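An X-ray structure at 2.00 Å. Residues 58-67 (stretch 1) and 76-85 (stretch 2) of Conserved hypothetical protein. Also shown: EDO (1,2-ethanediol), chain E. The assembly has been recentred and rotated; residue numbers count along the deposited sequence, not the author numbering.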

# COMPACT_ATOMS: atom_id res chain seq x y z
N TYR A 58 3.88 -14.41 -12.67
CA TYR A 58 3.71 -13.06 -12.19
C TYR A 58 5.05 -12.34 -12.06
O TYR A 58 6.13 -12.97 -12.02
CB TYR A 58 2.97 -13.06 -10.85
CG TYR A 58 3.78 -13.63 -9.70
CD1 TYR A 58 3.77 -15.01 -9.42
CD2 TYR A 58 4.56 -12.81 -8.90
CE1 TYR A 58 4.53 -15.55 -8.36
CE2 TYR A 58 5.33 -13.34 -7.84
CZ TYR A 58 5.30 -14.70 -7.58
OH TYR A 58 6.04 -15.20 -6.54
N ILE A 59 4.93 -11.01 -12.05
CA ILE A 59 6.00 -10.07 -11.80
C ILE A 59 5.53 -9.28 -10.57
O ILE A 59 4.43 -8.76 -10.57
CB ILE A 59 6.12 -9.09 -13.01
CG1 ILE A 59 6.80 -9.78 -14.20
CG2 ILE A 59 6.82 -7.78 -12.61
CD1 ILE A 59 8.24 -10.12 -14.00
N TYR A 60 6.34 -9.23 -9.53
CA TYR A 60 5.95 -8.53 -8.31
C TYR A 60 6.83 -7.33 -8.05
O TYR A 60 7.96 -7.50 -7.61
CB TYR A 60 6.02 -9.48 -7.13
CG TYR A 60 5.22 -9.04 -5.94
CD1 TYR A 60 5.58 -7.90 -5.21
CD2 TYR A 60 4.09 -9.75 -5.55
CE1 TYR A 60 4.82 -7.50 -4.13
CE2 TYR A 60 3.35 -9.37 -4.46
CZ TYR A 60 3.71 -8.24 -3.76
OH TYR A 60 2.98 -7.85 -2.67
N LEU A 61 6.33 -6.13 -8.29
CA LEU A 61 7.09 -4.91 -7.98
C LEU A 61 6.72 -4.36 -6.60
O LEU A 61 5.63 -3.81 -6.40
CB LEU A 61 6.90 -3.84 -9.05
CG LEU A 61 7.36 -4.19 -10.47
CD1 LEU A 61 7.33 -2.96 -11.38
CD2 LEU A 61 8.76 -4.76 -10.46
N ASP A 62 7.64 -4.54 -5.65
CA ASP A 62 7.51 -4.06 -4.29
C ASP A 62 8.07 -2.62 -4.19
O ASP A 62 9.27 -2.40 -4.08
CB ASP A 62 8.22 -5.03 -3.35
CG ASP A 62 7.97 -4.72 -1.91
OD1 ASP A 62 6.96 -4.07 -1.59
OD2 ASP A 62 8.81 -5.14 -1.08
N LEU A 63 7.19 -1.64 -4.30
CA LEU A 63 7.60 -0.25 -4.54
C LEU A 63 7.77 0.48 -3.24
O LEU A 63 8.23 1.60 -3.21
CB LEU A 63 6.60 0.44 -5.47
CG LEU A 63 6.47 -0.24 -6.84
CD1 LEU A 63 5.22 0.19 -7.62
CD2 LEU A 63 7.75 -0.03 -7.66
N ARG A 64 7.38 -0.18 -2.15
CA ARG A 64 7.63 0.31 -0.80
C ARG A 64 9.11 0.58 -0.59
O ARG A 64 9.46 1.42 0.21
CB ARG A 64 7.23 -0.73 0.26
CG ARG A 64 5.98 -0.40 1.07
CD ARG A 64 6.19 -0.61 2.61
NE ARG A 64 7.06 -1.75 2.95
N LYS A 65 9.98 -0.15 -1.26
CA LYS A 65 11.40 0.16 -1.15
C LYS A 65 11.81 1.55 -1.65
O LYS A 65 12.97 1.94 -1.48
CB LYS A 65 12.25 -0.90 -1.86
CG LYS A 65 12.08 -1.01 -3.35
CD LYS A 65 12.86 -2.22 -3.86
CE LYS A 65 12.12 -3.53 -3.64
NZ LYS A 65 13.06 -4.68 -3.51
N PHE A 66 10.89 2.29 -2.29
CA PHE A 66 11.16 3.65 -2.70
C PHE A 66 10.50 4.68 -1.80
O PHE A 66 10.61 5.86 -2.09
CB PHE A 66 10.69 3.84 -4.15
CG PHE A 66 11.41 2.97 -5.12
CD1 PHE A 66 12.76 3.15 -5.36
CD2 PHE A 66 10.76 1.93 -5.79
CE1 PHE A 66 13.47 2.33 -6.24
CE2 PHE A 66 11.45 1.12 -6.69
CZ PHE A 66 12.84 1.33 -6.90
N GLU A 67 9.84 4.25 -0.73
CA GLU A 67 9.01 5.16 0.07
C GLU A 67 9.82 6.29 0.72
O GLU A 67 9.28 7.38 0.93
CB GLU A 67 8.17 4.42 1.12
CG GLU A 67 8.98 3.85 2.28
CD GLU A 67 8.21 2.80 3.09
OE1 GLU A 67 6.96 2.89 3.16
OE2 GLU A 67 8.89 1.90 3.67
N ASP A 76 16.79 3.08 -11.75
CA ASP A 76 16.46 2.33 -10.54
C ASP A 76 15.16 1.54 -10.70
O ASP A 76 15.01 0.47 -10.08
CB ASP A 76 16.36 3.23 -9.31
CG ASP A 76 17.72 3.73 -8.84
OD1 ASP A 76 18.77 3.23 -9.31
OD2 ASP A 76 17.74 4.63 -8.00
N PHE A 77 14.24 2.04 -11.52
CA PHE A 77 13.04 1.30 -11.87
C PHE A 77 13.37 0.07 -12.72
O PHE A 77 12.85 -1.02 -12.47
CB PHE A 77 12.07 2.17 -12.64
CG PHE A 77 10.80 1.47 -13.00
CD1 PHE A 77 9.90 1.09 -12.01
CD2 PHE A 77 10.49 1.20 -14.33
CE1 PHE A 77 8.68 0.45 -12.34
CE2 PHE A 77 9.28 0.56 -14.67
CZ PHE A 77 8.38 0.18 -13.67
N LEU A 78 14.21 0.25 -13.73
CA LEU A 78 14.63 -0.86 -14.60
C LEU A 78 15.36 -2.00 -13.89
O LEU A 78 15.24 -3.15 -14.30
CB LEU A 78 15.52 -0.37 -15.74
CG LEU A 78 14.83 0.35 -16.90
CD1 LEU A 78 15.81 0.41 -18.02
CD2 LEU A 78 13.54 -0.34 -17.35
N LEU A 79 16.15 -1.67 -12.86
CA LEU A 79 16.87 -2.70 -12.08
C LEU A 79 15.90 -3.56 -11.30
O LEU A 79 16.13 -4.75 -11.16
CB LEU A 79 17.93 -2.08 -11.15
N GLU A 80 14.80 -2.99 -10.81
CA GLU A 80 13.79 -3.77 -10.10
C GLU A 80 12.99 -4.68 -11.04
O GLU A 80 12.69 -5.82 -10.70
CB GLU A 80 12.80 -2.87 -9.35
CG GLU A 80 13.40 -2.11 -8.20
CD GLU A 80 13.84 -3.01 -7.08
OE1 GLU A 80 13.12 -4.00 -6.78
OE2 GLU A 80 14.90 -2.71 -6.48
N LEU A 81 12.62 -4.13 -12.19
CA LEU A 81 11.93 -4.87 -13.23
C LEU A 81 12.81 -6.01 -13.76
O LEU A 81 12.36 -7.14 -13.98
CB LEU A 81 11.57 -3.89 -14.35
CG LEU A 81 10.70 -4.36 -15.51
CD1 LEU A 81 9.40 -4.97 -14.99
CD2 LEU A 81 10.45 -3.20 -16.48
N GLN A 82 14.09 -5.71 -13.94
CA GLN A 82 15.07 -6.69 -14.42
C GLN A 82 15.13 -7.90 -13.49
O GLN A 82 15.07 -9.03 -13.96
CB GLN A 82 16.43 -6.00 -14.52
CG GLN A 82 17.57 -6.79 -15.08
CD GLN A 82 18.82 -5.93 -15.11
OE1 GLN A 82 18.94 -5.01 -15.93
NE2 GLN A 82 19.71 -6.18 -14.17
N LYS A 83 15.20 -7.65 -12.19
CA LYS A 83 15.20 -8.71 -11.19
C LYS A 83 13.95 -9.59 -11.30
O LYS A 83 14.05 -10.81 -11.30
CB LYS A 83 15.27 -8.13 -9.78
CG LYS A 83 16.61 -7.54 -9.39
CD LYS A 83 16.48 -6.69 -8.13
N GLU A 84 12.78 -8.97 -11.41
CA GLU A 84 11.55 -9.74 -11.49
C GLU A 84 11.45 -10.55 -12.77
O GLU A 84 10.98 -11.69 -12.74
CB GLU A 84 10.32 -8.82 -11.34
CG GLU A 84 9.99 -8.49 -9.88
CD GLU A 84 9.81 -9.73 -9.02
OE1 GLU A 84 8.83 -10.53 -9.22
OE2 GLU A 84 10.67 -9.91 -8.13
N ILE A 85 11.88 -9.97 -13.88
CA ILE A 85 11.83 -10.64 -15.18
C ILE A 85 12.69 -11.91 -15.11
O ILE A 85 12.28 -12.97 -15.61
CB ILE A 85 12.27 -9.70 -16.33
CG1 ILE A 85 11.16 -8.68 -16.60
CG2 ILE A 85 12.54 -10.46 -17.63
CD1 ILE A 85 11.62 -7.46 -17.34
C1 EDO E . 7.35 -15.45 -10.11
O1 EDO E . 8.57 -14.96 -9.55
C2 EDO E . 7.54 -15.81 -11.58
O2 EDO E . 6.28 -16.21 -12.15
O HOH W 1 8.67 -12.77 -10.96
O HOH W 2 10.23 -5.41 -6.58

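The strongest direct link is a hydrogen bond from the backbone of the strand to a helix side chain. Tyr60 N donates to Glu84 OE1 at 2.8 Å, with a nearly straight N-H...O angle of 166°. Glu84 suits this place because its CB points toward the strand and its m, m rotamer brings the carboxylate to the amide. The residue is buried, and its carboxylate oxygens have polar partners. Water 1 lies 2.8 Å from Glu84 OE1 and 2.8 Å from Tyr58 O, and so links the two stretches. Glu84 OE2 is hydrogen-bonded to a residue just outside the stretches.

One turn earlier, Glu80 also points toward the other stretch. Lys65 NZ forms a salt bridge with Glu80 OE1 at 3.3 Å, and the hydrogen bond within it is weak. Lys65 is exposed. Its CB points toward the helix and its long chain reaches the carboxylate, as suits a charged residue at the surface. Water 2 adds a second bridge. It donates to Glu80 OE1 at 3.2 Å and to Tyr60 O at 3.3 Å, and accepts from Asp62 N at 2.9 Å.

Apolar side chains fill the rest of the contact. The strand runs roughly antiparallel to the helix, at 147°, with axes 7.9 Å apart at closest approach. Ile59 and Leu61 leave the strand sideways, but their ends come nearer the helix. Ile59 CD1 lies 4.2 Å from Ile85 CG1, and it also meets the backbone at Glu84 O, 3.4 Å away. Leu61 CD1 packs against Phe77 CE1 at 3.8 Å, while Leu61 CD2 lies 4.0 Å from Glu84 CG. Both strand residues are buried, as suits their branched hydrocarbon chains.

Phe66 closes the far end. Its ring edge meets Glu80 CG, 3.7 Å from Phe66 CZ, and Asp76 O, 3.9 Å from the same atom. The contact buries 539 Å² between the two stretches, both sides summed.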